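Local coordinates for high-affinity zinc uptake system protein znuA (Streptococcus suis, PDB 3MFQ), which probably serves as the solute-binding component of an ABC transporter, capturing zinc outside the membrane and delivering it for uptake into the cell, at residues T13-D18 with H104-I109; E139-Q144 with T265-Y270; M19-A24 with V28-L33. All coordinates share one frame; numbering follows the deposited sequence.

Interaction 1: residues T13-D18 with H104-I109; sequences TSFLND and HFWFSI. With ZN (zinc ion), chain D.
Just two rings, those of Phe15 and Trp106, carry the whole contact, and they meet obliquely: the phenyl and the five-membered indole ring have centroids 4.3 Å apart and planes inclined by 39°. The setting is the interior of a two-lobed, metal-binding solute-binding protein, where the first turn of helix 14-24 faces the loop that brings His104 to the metal. Phe15 presents its far end, with CZ 3.6 Å from Trp106 NE1, and the two side chains lie roughly perpendicular. Trp106 CG lies between its backbone N and carbonyl carbon (chi1 49°), which folds the indole back over its own loop; the face turned from Phe15 lies against His104 CA, 3.6 Å from the indole plane. The indole is thus held between the Phe15 ring and the backbone of a metal ligand. Trp106 CD1 in turn sits over the centre of the Phe107 ring, 3.7 Å above it. No hydrogen bond joins the segments, and the indole N-H is satisfied elsewhere in the structure. The zinc site is completed by His41, His170 and Asp254, while Asp102 OD1 holds His104 ND1, orienting the imidazole whose NE2 binds zinc at 2.2 Å.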
loop_
_atom_site.group_PDB
_atom_site.type_symbol
_atom_site.label_atom_id
_atom_site.label_comp_id
_atom_site.label_asym_id
_atom_site.label_seq_id
_atom_site.Cartn_x
_atom_site.Cartn_y
_atom_site.Cartn_z
ATOM N N THR A 13 -7.472 4.533 6.128
ATOM C CA THR A 13 -7.203 4.592 4.697
ATOM C C THR A 13 -8.261 3.882 3.870
ATOM O O THR A 13 -9.034 3.075 4.385
ATOM C CB THR A 13 -5.852 3.964 4.363
ATOM O OG1 THR A 13 -5.995 2.540 4.316
ATOM C CG2 THR A 13 -4.818 4.341 5.413
ATOM N N SER A 14 -8.276 4.184 2.577
ATOM C CA SER A 14 -9.199 3.551 1.649
ATOM C C SER A 14 -9.011 2.040 1.637
ATOM O O SER A 14 -9.930 1.297 1.295
ATOM C CB SER A 14 -8.995 4.111 0.245
ATOM O OG SER A 14 -7.638 3.997 -0.144
ATOM N N PHE A 15 -7.815 1.588 2.001
ATOM C CA PHE A 15 -7.548 0.159 2.091
ATOM C C PHE A 15 -8.539 -0.470 3.037
ATOM O O PHE A 15 -9.287 -1.375 2.676
ATOM C CB PHE A 15 -6.148 -0.101 2.634
ATOM C CG PHE A 15 -5.060 0.283 1.698
ATOM C CD1 PHE A 15 -4.709 -0.546 0.653
ATOM C CD2 PHE A 15 -4.380 1.474 1.865
ATOM C CE1 PHE A 15 -3.704 -0.193 -0.212
ATOM C CE2 PHE A 15 -3.373 1.833 1.004
ATOM C CZ PHE A 15 -3.034 1.000 -0.038
ATOM N N LEU A 16 -8.527 0.018 4.267
ATOM C CA LEU A 16 -9.392 -0.517 5.292
ATOM C C LEU A 16 -10.843 -0.303 4.880
ATOM O O LEU A 16 -11.661 -1.221 4.987
ATOM C CB LEU A 16 -9.061 0.123 6.639
ATOM C CG LEU A 16 -7.555 0.054 6.921
ATOM C CD1 LEU A 16 -7.220 0.562 8.312
ATOM C CD2 LEU A 16 -7.032 -1.363 6.723
ATOM N N ASN A 17 -11.149 0.892 4.371
ATOM C CA ASN A 17 -12.490 1.188 3.865
ATOM C C ASN A 17 -13.062 0.069 2.993
ATOM O O ASN A 17 -14.234 -0.278 3.107
ATOM C CB ASN A 17 -12.510 2.504 3.081
ATOM C CG ASN A 17 -13.923 2.960 2.755
ATOM O OD1 ASN A 17 -14.757 3.099 3.651
ATOM N ND2 ASN A 17 -14.200 3.193 1.476
ATOM N N ASP A 18 -12.228 -0.485 2.120
ATOM C CA ASP A 18 -12.637 -1.595 1.270
ATOM C C ASP A 18 -12.790 -2.875 2.084
ATOM O O ASP A 18 -13.832 -3.528 2.050
ATOM C CB ASP A 18 -11.612 -1.813 0.159
ATOM C CG ASP A 18 -11.943 -3.008 -0.715
ATOM O OD1 ASP A 18 -13.140 -3.235 -0.988
ATOM O OD2 ASP A 18 -11.002 -3.716 -1.135
ATOM N N HIS A 104 4.493 -0.968 4.357
ATOM C CA HIS A 104 3.770 -1.403 3.166
ATOM C C HIS A 104 3.586 -2.917 3.110
ATOM O O HIS A 104 3.987 -3.559 2.143
ATOM C CB HIS A 104 4.494 -0.925 1.909
ATOM C CG HIS A 104 4.852 0.528 1.938
ATOM N ND1 HIS A 104 6.093 0.979 2.328
ATOM C CD2 HIS A 104 4.131 1.629 1.630
ATOM C CE1 HIS A 104 6.124 2.298 2.256
ATOM N NE2 HIS A 104 4.943 2.717 1.835
ATOM N N PHE A 105 2.958 -3.473 4.139
ATOM C CA PHE A 105 2.797 -4.918 4.269
ATOM C C PHE A 105 1.720 -5.500 3.354
ATOM O O PHE A 105 1.699 -6.705 3.104
ATOM C CB PHE A 105 2.438 -5.261 5.711
ATOM C CG PHE A 105 1.092 -4.752 6.126
ATOM C CD1 PHE A 105 0.956 -3.499 6.693
ATOM C CD2 PHE A 105 -0.042 -5.519 5.928
ATOM C CE1 PHE A 105 -0.287 -3.025 7.066
ATOM C CE2 PHE A 105 -1.286 -5.052 6.299
ATOM C CZ PHE A 105 -1.409 -3.802 6.869
ATOM N N TRP A 106 0.818 -4.652 2.872
ATOM C CA TRP A 106 -0.372 -5.124 2.161
ATOM C C TRP A 106 -0.097 -5.758 0.794
ATOM O O TRP A 106 -0.959 -6.444 0.245
ATOM C CB TRP A 106 -1.412 -4.003 2.033
ATOM C CG TRP A 106 -0.851 -2.722 1.522
ATOM C CD1 TRP A 106 -0.728 -2.343 0.219
ATOM C CD2 TRP A 106 -0.335 -1.643 2.305
ATOM N NE1 TRP A 106 -0.166 -1.093 0.140
ATOM C CE2 TRP A 106 0.085 -0.641 1.408
ATOM C CE3 TRP A 106 -0.187 -1.426 3.677
ATOM C CZ2 TRP A 106 0.642 0.558 1.839
ATOM C CZ3 TRP A 106 0.367 -0.235 4.101
ATOM C CH2 TRP A 106 0.775 0.742 3.185
ATOM N N PHE A 107 1.095 -5.535 0.248
ATOM C CA PHE A 107 1.465 -6.154 -1.021
ATOM C C PHE A 107 1.963 -7.583 -0.819
ATOM O O PHE A 107 2.132 -8.335 -1.777
ATOM C CB PHE A 107 2.503 -5.311 -1.764
ATOM C CG PHE A 107 1.968 -4.003 -2.272
ATOM C CD1 PHE A 107 0.960 -3.973 -3.221
ATOM C CD2 PHE A 107 2.480 -2.804 -1.809
ATOM C CE1 PHE A 107 0.465 -2.770 -3.692
ATOM C CE2 PHE A 107 1.989 -1.596 -2.278
ATOM C CZ PHE A 107 0.982 -1.581 -3.219
ATOM N N SER A 108 2.203 -7.953 0.433
ATOM C CA SER A 108 2.447 -9.345 0.775
ATOM C C SER A 108 1.109 -9.981 1.110
ATOM O O SER A 108 0.688 -9.984 2.264
ATOM C CB SER A 108 3.396 -9.462 1.967
ATOM O OG SER A 108 3.544 -10.818 2.372
ATOM N N ILE A 109 0.437 -10.504 0.091
ATOM C CA ILE A 109 -0.895 -11.078 0.258
ATOM C C ILE A 109 -1.065 -11.880 1.551
ATOM O O ILE A 109 -2.086 -11.756 2.225
ATOM C CB ILE A 109 -1.307 -11.923 -0.964
ATOM C CG1 ILE A 109 -1.535 -11.012 -2.170
ATOM C CG2 ILE A 109 -2.559 -12.725 -0.662
ATOM C CD1 ILE A 109 -2.020 -11.735 -3.399
HETATM ZN ZN ZN D . 4.494 4.756 1.247
#

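Interaction 2: residues E139-Q144 with T265-Y270; sequences EKYQAQ and TFIDMY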
loop_
_atom_site.group_PDB
_atom_site.type_symbol
_atom_site.label_atom_id
_atom_site.label_comp_id
_atom_site.label_asym_id
_atom_site.label_seq_id
_atom_site.Cartn_x
_atom_site.Cartn_y
_atom_site.Cartn_z
ATOM N N GLU A 139 -14.337 -15.734 4.964
ATOM C CA GLU A 139 -13.822 -16.897 4.254
ATOM C C GLU A 139 -13.851 -16.689 2.744
ATOM O O GLU A 139 -12.913 -17.064 2.041
ATOM C CB GLU A 139 -14.602 -18.154 4.633
ATOM C CG GLU A 139 -14.459 -18.556 6.086
ATOM C CD GLU A 139 -14.860 -19.996 6.325
ATOM O OE1 GLU A 139 -15.124 -20.711 5.335
ATOM O OE2 GLU A 139 -14.906 -20.416 7.500
ATOM N N LYS A 140 -14.927 -16.082 2.250
ATOM C CA LYS A 140 -15.068 -15.828 0.822
ATOM C C LYS A 140 -14.017 -14.845 0.312
ATOM O O LYS A 140 -13.553 -14.958 -0.821
ATOM C CB LYS A 140 -16.469 -15.308 0.499
ATOM C CG LYS A 140 -16.664 -14.958 -0.966
ATOM C CD LYS A 140 -18.033 -14.349 -1.218
ATOM C CE LYS A 140 -18.195 -13.949 -2.677
ATOM N NZ LYS A 140 -19.554 -13.408 -2.954
ATOM N N TYR A 141 -13.644 -13.881 1.146
ATOM C CA TYR A 141 -12.644 -12.895 0.750
ATOM C C TYR A 141 -11.230 -13.449 0.907
ATOM O O TYR A 141 -10.340 -13.128 0.120
ATOM C CB TYR A 141 -12.809 -11.591 1.536
ATOM C CG TYR A 141 -11.926 -10.462 1.041
ATOM C CD1 TYR A 141 -11.992 -10.030 -0.278
ATOM C CD2 TYR A 141 -11.036 -9.822 1.893
ATOM C CE1 TYR A 141 -11.191 -8.998 -0.736
ATOM C CE2 TYR A 141 -10.231 -8.789 1.444
ATOM C CZ TYR A 141 -10.313 -8.381 0.131
ATOM O OH TYR A 141 -9.514 -7.354 -0.313
ATOM N N GLN A 142 -11.024 -14.280 1.923
ATOM C CA GLN A 142 -9.741 -14.948 2.093
ATOM C C GLN A 142 -9.425 -15.767 0.850
ATOM O O GLN A 142 -8.313 -15.720 0.324
ATOM C CB GLN A 142 -9.753 -15.852 3.327
ATOM C CG GLN A 142 -9.772 -15.112 4.654
ATOM C CD GLN A 142 -8.454 -14.426 4.972
ATOM O OE1 GLN A 142 -8.232 -13.981 6.098
ATOM N NE2 GLN A 142 -7.572 -14.341 3.982
ATOM N N ALA A 143 -10.419 -16.515 0.382
ATOM C CA ALA A 143 -10.268 -17.341 -0.806
ATOM C C ALA A 143 -10.016 -16.482 -2.036
ATOM O O ALA A 143 -9.261 -16.869 -2.925
ATOM C CB ALA A 143 -11.493 -18.207 -1.008
ATOM N N GLN A 144 -10.659 -15.321 -2.090
ATOM C CA GLN A 144 -10.466 -14.399 -3.202
ATOM C C GLN A 144 -9.044 -13.865 -3.200
ATOM O O GLN A 144 -8.456 -13.635 -4.258
ATOM C CB GLN A 144 -11.465 -13.246 -3.133
ATOM C CG GLN A 144 -12.891 -13.646 -3.457
ATOM C CD GLN A 144 -13.849 -12.480 -3.379
ATOM O OE1 GLN A 144 -15.028 -12.608 -3.700
ATOM N NE2 GLN A 144 -13.344 -11.330 -2.951
ATOM N N THR A 265 -11.346 -1.120 -5.505
ATOM C CA THR A 265 -11.152 -2.036 -4.391
ATOM C C THR A 265 -9.705 -2.497 -4.326
ATOM O O THR A 265 -8.899 -2.169 -5.198
ATOM C CB THR A 265 -12.070 -3.265 -4.503
ATOM O OG1 THR A 265 -11.599 -4.123 -5.548
ATOM C CG2 THR A 265 -13.497 -2.836 -4.805
ATOM N N PHE A 266 -9.383 -3.265 -3.292
ATOM C CA PHE A 266 -8.015 -3.715 -3.064
ATOM C C PHE A 266 -7.533 -4.668 -4.149
ATOM O O PHE A 266 -6.482 -4.457 -4.750
ATOM C CB PHE A 266 -7.891 -4.377 -1.691
ATOM C CG PHE A 266 -6.571 -5.052 -1.465
ATOM C CD1 PHE A 266 -5.468 -4.325 -1.053
ATOM C CD2 PHE A 266 -6.433 -6.414 -1.673
ATOM C CE1 PHE A 266 -4.250 -4.946 -0.849
ATOM C CE2 PHE A 266 -5.219 -7.041 -1.471
ATOM C CZ PHE A 266 -4.125 -6.306 -1.058
ATOM N N ILE A 267 -8.304 -5.721 -4.394
ATOM C CA ILE A 267 -7.927 -6.719 -5.384
ATOM C C ILE A 267 -7.806 -6.103 -6.772
ATOM O O ILE A 267 -6.936 -6.482 -7.552
ATOM C CB ILE A 267 -8.925 -7.888 -5.423
ATOM C CG1 ILE A 267 -8.950 -8.612 -4.077
ATOM C CG2 ILE A 267 -8.566 -8.858 -6.535
ATOM C CD1 ILE A 267 -9.847 -9.827 -4.056
ATOM N N ASP A 268 -8.680 -5.148 -7.075
ATOM C CA ASP A 268 -8.632 -4.459 -8.360
ATOM C C ASP A 268 -7.427 -3.531 -8.434
ATOM O O ASP A 268 -6.743 -3.467 -9.453
ATOM C CB ASP A 268 -9.930 -3.692 -8.613
ATOM C CG ASP A 268 -11.107 -4.613 -8.881
ATOM O OD1 ASP A 268 -10.880 -5.825 -9.086
ATOM O OD2 ASP A 268 -12.257 -4.129 -8.889
ATOM N N MET A 269 -7.163 -2.817 -7.345
ATOM C CA MET A 269 -5.977 -1.982 -7.262
ATOM C C MET A 269 -4.741 -2.835 -7.499
ATOM O O MET A 269 -3.772 -2.393 -8.110
ATOM C CB MET A 269 -5.895 -1.301 -5.895
ATOM C CG MET A 269 -4.599 -0.546 -5.640
ATOM S SD MET A 269 -3.238 -1.606 -5.113
ATOM C CE MET A 269 -3.829 -2.151 -3.513
ATOM N N TYR A 270 -4.785 -4.067 -7.013
ATOM C CA TYR A 270 -3.662 -4.981 -7.150
ATOM C C TYR A 270 -3.452 -5.380 -8.603
ATOM O O TYR A 270 -2.344 -5.287 -9.134
ATOM C CB TYR A 270 -3.911 -6.234 -6.320
ATOM C CG TYR A 270 -2.689 -6.755 -5.618
ATOM C CD1 TYR A 270 -1.601 -7.223 -6.336
ATOM C CD2 TYR A 270 -2.627 -6.788 -4.230
ATOM C CE1 TYR A 270 -0.487 -7.700 -5.696
ATOM C CE2 TYR A 270 -1.510 -7.269 -3.582
ATOM C CZ TYR A 270 -0.442 -7.724 -4.321
ATOM O OH TYR A 270 0.682 -8.208 -3.693
HETATM O O HOH W 1 -10.550 -6.088 -2.190
#
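Tyr141 has its CG anti to the backbone N (chi1 -172°), which carries the phenol from helix 131-156 to the start of helix 266-281; there Ile267, with CG1 anti to its carbonyl carbon (chi1 -62°), reaches back from the opposite direction. This is packing of two parallel helices in the two-lobed solute-binding fold: the short segments run in nearly the same sense, 5° apart, but their axes come no closer than 12.6 Å, a gap that long side chains have to span. The apolar part of the join is the tip of Ile267. Its CD1 lies 3.7 Å from Tyr141 CE1 and 3.9 Å from Gln144 CB, so one methyl settles between two residues that are neighbours on the same helical face. The extended Gln144 side chain passes across Ile267 and brings its NE2 to the edge of the Tyr141 ring, in the ring plane. Farther along the phenol, Tyr141 OH approaches Phe266 CD2 obliquely at 3.5 Å. Behind this pair stands helix 109-123, whose Tyr112 stacks on the Phe266 ring and also touches Tyr141.

The polar link between the two segments runs through a water. It belongs to the surroundings of the start of helix 266-281, where Phe266 N gives to Asp18 OD2, Asp268 N makes a weak N-cap bond to Thr265 OG1, and Ile267 N gives to the water. The positive end of the helix dipole would be expected to favour these oxygen partners. The water ties the two helices together: its oxygen accepts from Ile267 N at 3.2 Å and is also hydrogen-bonded to Tyr141 OH at 2.5 Å.

Interaction 3: residues M19-A24 with V28-L33; sequences MVYQLA and VERDLL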
loop_
_atom_site.group_PDB
_atom_site.type_symbol
_atom_site.label_atom_id
_atom_site.label_comp_id
_atom_site.label_asym_id
_atom_site.label_seq_id
_atom_site.Cartn_x
_atom_site.Cartn_y
_atom_site.Cartn_z
ATOM N N MET A 19 -11.736 -3.226 2.811
ATOM C CA MET A 19 -11.720 -4.435 3.622
ATOM C C MET A 19 -13.012 -4.605 4.420
ATOM O O MET A 19 -13.718 -5.597 4.263
ATOM C CB MET A 19 -10.507 -4.424 4.560
ATOM C CG MET A 19 -10.330 -5.698 5.383
ATOM S SD MET A 19 -8.779 -5.735 6.307
ATOM C CE MET A 19 -8.916 -4.228 7.255
ATOM N N VAL A 20 -13.320 -3.628 5.269
ATOM C CA VAL A 20 -14.500 -3.706 6.125
ATOM C C VAL A 20 -15.773 -3.950 5.326
ATOM O O VAL A 20 -16.591 -4.789 5.693
ATOM C CB VAL A 20 -14.675 -2.437 6.972
ATOM C CG1 VAL A 20 -15.964 -2.511 7.772
ATOM C CG2 VAL A 20 -13.495 -2.265 7.898
ATOM N N TYR A 21 -15.944 -3.213 4.238
ATOM C CA TYR A 21 -17.105 -3.424 3.393
ATOM C C TYR A 21 -17.128 -4.859 2.895
ATOM O O TYR A 21 -18.157 -5.526 2.948
ATOM C CB TYR A 21 -17.111 -2.466 2.206
ATOM C CG TYR A 21 -18.236 -2.742 1.236
ATOM C CD1 TYR A 21 -19.549 -2.425 1.560
ATOM C CD2 TYR A 21 -17.989 -3.324 0.002
ATOM C CE1 TYR A 21 -20.585 -2.676 0.678
ATOM C CE2 TYR A 21 -19.018 -3.579 -0.888
ATOM C CZ TYR A 21 -20.313 -3.252 -0.545
ATOM O OH TYR A 21 -21.341 -3.503 -1.425
ATOM N N GLN A 22 -15.982 -5.327 2.412
ATOM C CA GLN A 22 -15.866 -6.690 1.910
ATOM C C GLN A 22 -16.320 -7.680 2.970
ATOM O O GLN A 22 -16.949 -8.692 2.666
ATOM C CB GLN A 22 -14.423 -6.990 1.500
ATOM C CG GLN A 22 -13.906 -6.127 0.359
ATOM C CD GLN A 22 -14.599 -6.416 -0.960
ATOM O OE1 GLN A 22 -15.098 -7.518 -1.185
ATOM N NE2 GLN A 22 -14.624 -5.427 -1.844
ATOM N N LEU A 23 -16.005 -7.371 4.222
ATOM C CA LEU A 23 -16.318 -8.260 5.331
ATOM C C LEU A 23 -17.697 -7.976 5.911
ATOM O O LEU A 23 -18.560 -8.851 5.936
ATOM C CB LEU A 23 -15.260 -8.124 6.428
ATOM C CG LEU A 23 -13.800 -8.211 5.981
ATOM C CD1 LEU A 23 -12.864 -7.930 7.146
ATOM C CD2 LEU A 23 -13.504 -9.568 5.359
ATOM N N ALA A 24 -17.898 -6.746 6.371
ATOM C CA ALA A 24 -19.112 -6.375 7.090
ATOM C C ALA A 24 -20.239 -5.934 6.167
ATOM O O ALA A 24 -21.375 -5.760 6.608
ATOM C CB ALA A 24 -18.806 -5.282 8.104
ATOM N N VAL A 28 -22.228 -2.299 8.973
ATOM C CA VAL A 28 -21.651 -1.261 9.827
ATOM C C VAL A 28 -21.597 0.073 9.099
ATOM O O VAL A 28 -21.857 0.143 7.900
ATOM C CB VAL A 28 -20.228 -1.616 10.292
ATOM C CG1 VAL A 28 -20.228 -2.928 11.055
ATOM C CG2 VAL A 28 -19.289 -1.680 9.102
ATOM N N GLU A 29 -21.249 1.129 9.827
ATOM C CA GLU A 29 -21.163 2.466 9.245
ATOM C C GLU A 29 -19.723 2.980 9.224
ATOM O O GLU A 29 -19.143 3.268 10.270
ATOM C CB GLU A 29 -22.040 3.438 10.026
ATOM C CG GLU A 29 -22.458 4.648 9.225
ATOM C CD GLU A 29 -23.901 4.559 8.789
ATOM O OE1 GLU A 29 -24.761 4.302 9.657
ATOM O OE2 GLU A 29 -24.177 4.744 7.585
ATOM N N ARG A 30 -19.156 3.120 8.031
ATOM C CA ARG A 30 -17.728 3.408 7.902
ATOM C C ARG A 30 -17.348 4.901 7.869
ATOM O O ARG A 30 -17.939 5.702 7.141
ATOM C CB ARG A 30 -17.133 2.630 6.715
ATOM C CG ARG A 30 -17.091 1.106 6.952
ATOM C CD ARG A 30 -16.630 0.294 5.748
ATOM N NE ARG A 30 -17.687 0.143 4.754
ATOM C CZ ARG A 30 -17.969 1.056 3.833
ATOM N NH1 ARG A 30 -17.271 2.182 3.785
ATOM N NH2 ARG A 30 -18.946 0.850 2.963
ATOM N N ASP A 31 -16.354 5.255 8.679
ATOM C CA ASP A 31 -15.868 6.626 8.763
ATOM C C ASP A 31 -14.439 6.731 8.252
ATOM O O ASP A 31 -13.484 6.655 9.024
ATOM C CB ASP A 31 -15.940 7.128 10.205
ATOM C CG ASP A 31 -16.915 8.270 10.371
ATOM O OD1 ASP A 31 -16.543 9.419 10.050
ATOM O OD2 ASP A 31 -18.053 8.018 10.819
ATOM N N LEU A 32 -14.296 6.902 6.943
ATOM C CA LEU A 32 -12.978 7.045 6.348
ATOM C C LEU A 32 -12.372 8.389 6.716
ATOM O O LEU A 32 -12.993 9.435 6.524
ATOM C CB LEU A 32 -13.045 6.894 4.831
ATOM C CG LEU A 32 -11.712 7.113 4.115
ATOM C CD1 LEU A 32 -10.622 6.254 4.734
ATOM C CD2 LEU A 32 -11.843 6.828 2.630
ATOM N N LEU A 33 -11.155 8.355 7.246
ATOM C CA LEU A 33 -10.478 9.570 7.675
ATOM C C LEU A 33 -9.628 10.148 6.553
ATOM O O LEU A 33 -9.797 11.302 6.162
ATOM C CB LEU A 33 -9.606 9.289 8.896
ATOM C CG LEU A 33 -10.284 8.480 10.001
ATOM C CD1 LEU A 33 -9.457 8.547 11.271
ATOM C CD2 LEU A 33 -11.689 8.989 10.254
#
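Val20 and Arg30 have CA atoms 8.0 Å apart, whereas those of Ala24 and Val28 are 6.3 Å apart, so helix 14-24 and strand 29-32 draw together toward the short turn that joins them, as expected for the second half of a beta-alpha-beta crossover. The unit begins with strand 8-11, and strand 29-32 pairs beside it through backbone bonds from Glu29 and Asp31 to Val9, forming one border of the parallel sheet within the chain.

Near the turn the contact is purely aliphatic. Val28 CG2 lies 3.7 Å from Val20 CG1 and 3.8 Å from Ala24 CB, one methyl serving two residues a helical turn apart. Leu123 of helix 109-123 touches both Val20 and Ala24, and Leu127 touches Val28, so further apolar groups pack against this end.

Farther along the strand Arg30 takes over. Its stem and Val20 run antiparallel alongside each other, with Arg30 CD 3.5 Å from Val20 CG1. The chain then bends at chi3 (-78°), turning the guanidinium across the helix surface, roughly at right angles to the helix axis. In that pose Arg30 NE comes within 3.7 Å of Tyr21 CB, and Arg30 NH2 within 3.6 Å of Tyr21 CD1. The guanidinium and phenol planes stand 87° apart and NH2 comes at the ring obliquely, while Val20 CG1 borders the guanidinium almost in its plane. Asn17 OD1, one turn earlier on the helix, accepts a weak hydrogen bond from Arg30 NH1.

With no hydrogen bond passing between the two segments, the join rests on methyl and methylene packing; arginine contributes chiefly its aliphatic stem, and its charged end lies beside the exposed tyrosine, where solvent can probably share in stabilising it.

Interaction 1, an aromatic pair next to the metal site, is the deepest, its centre about 5 Å from the centre of the chain. Farther out, distance and burial do not run together: interaction 3, at about 17 Å, is a buried contact with an exposed edge at Tyr21, whereas interaction 2, at about 14 Å, is only partly buried. Helix 14-24 unites them: its first turns serve interaction 1, its last turns interaction 3, and Asp18 reaches across to the start of helix 266-281 in interaction 2. Asn17 likewise links interaction 1 to Arg30. Chemistry follows position: rings at the centre, a water-bridged helix pair, and aliphatic packing edged by an arginine where helix meets sheet.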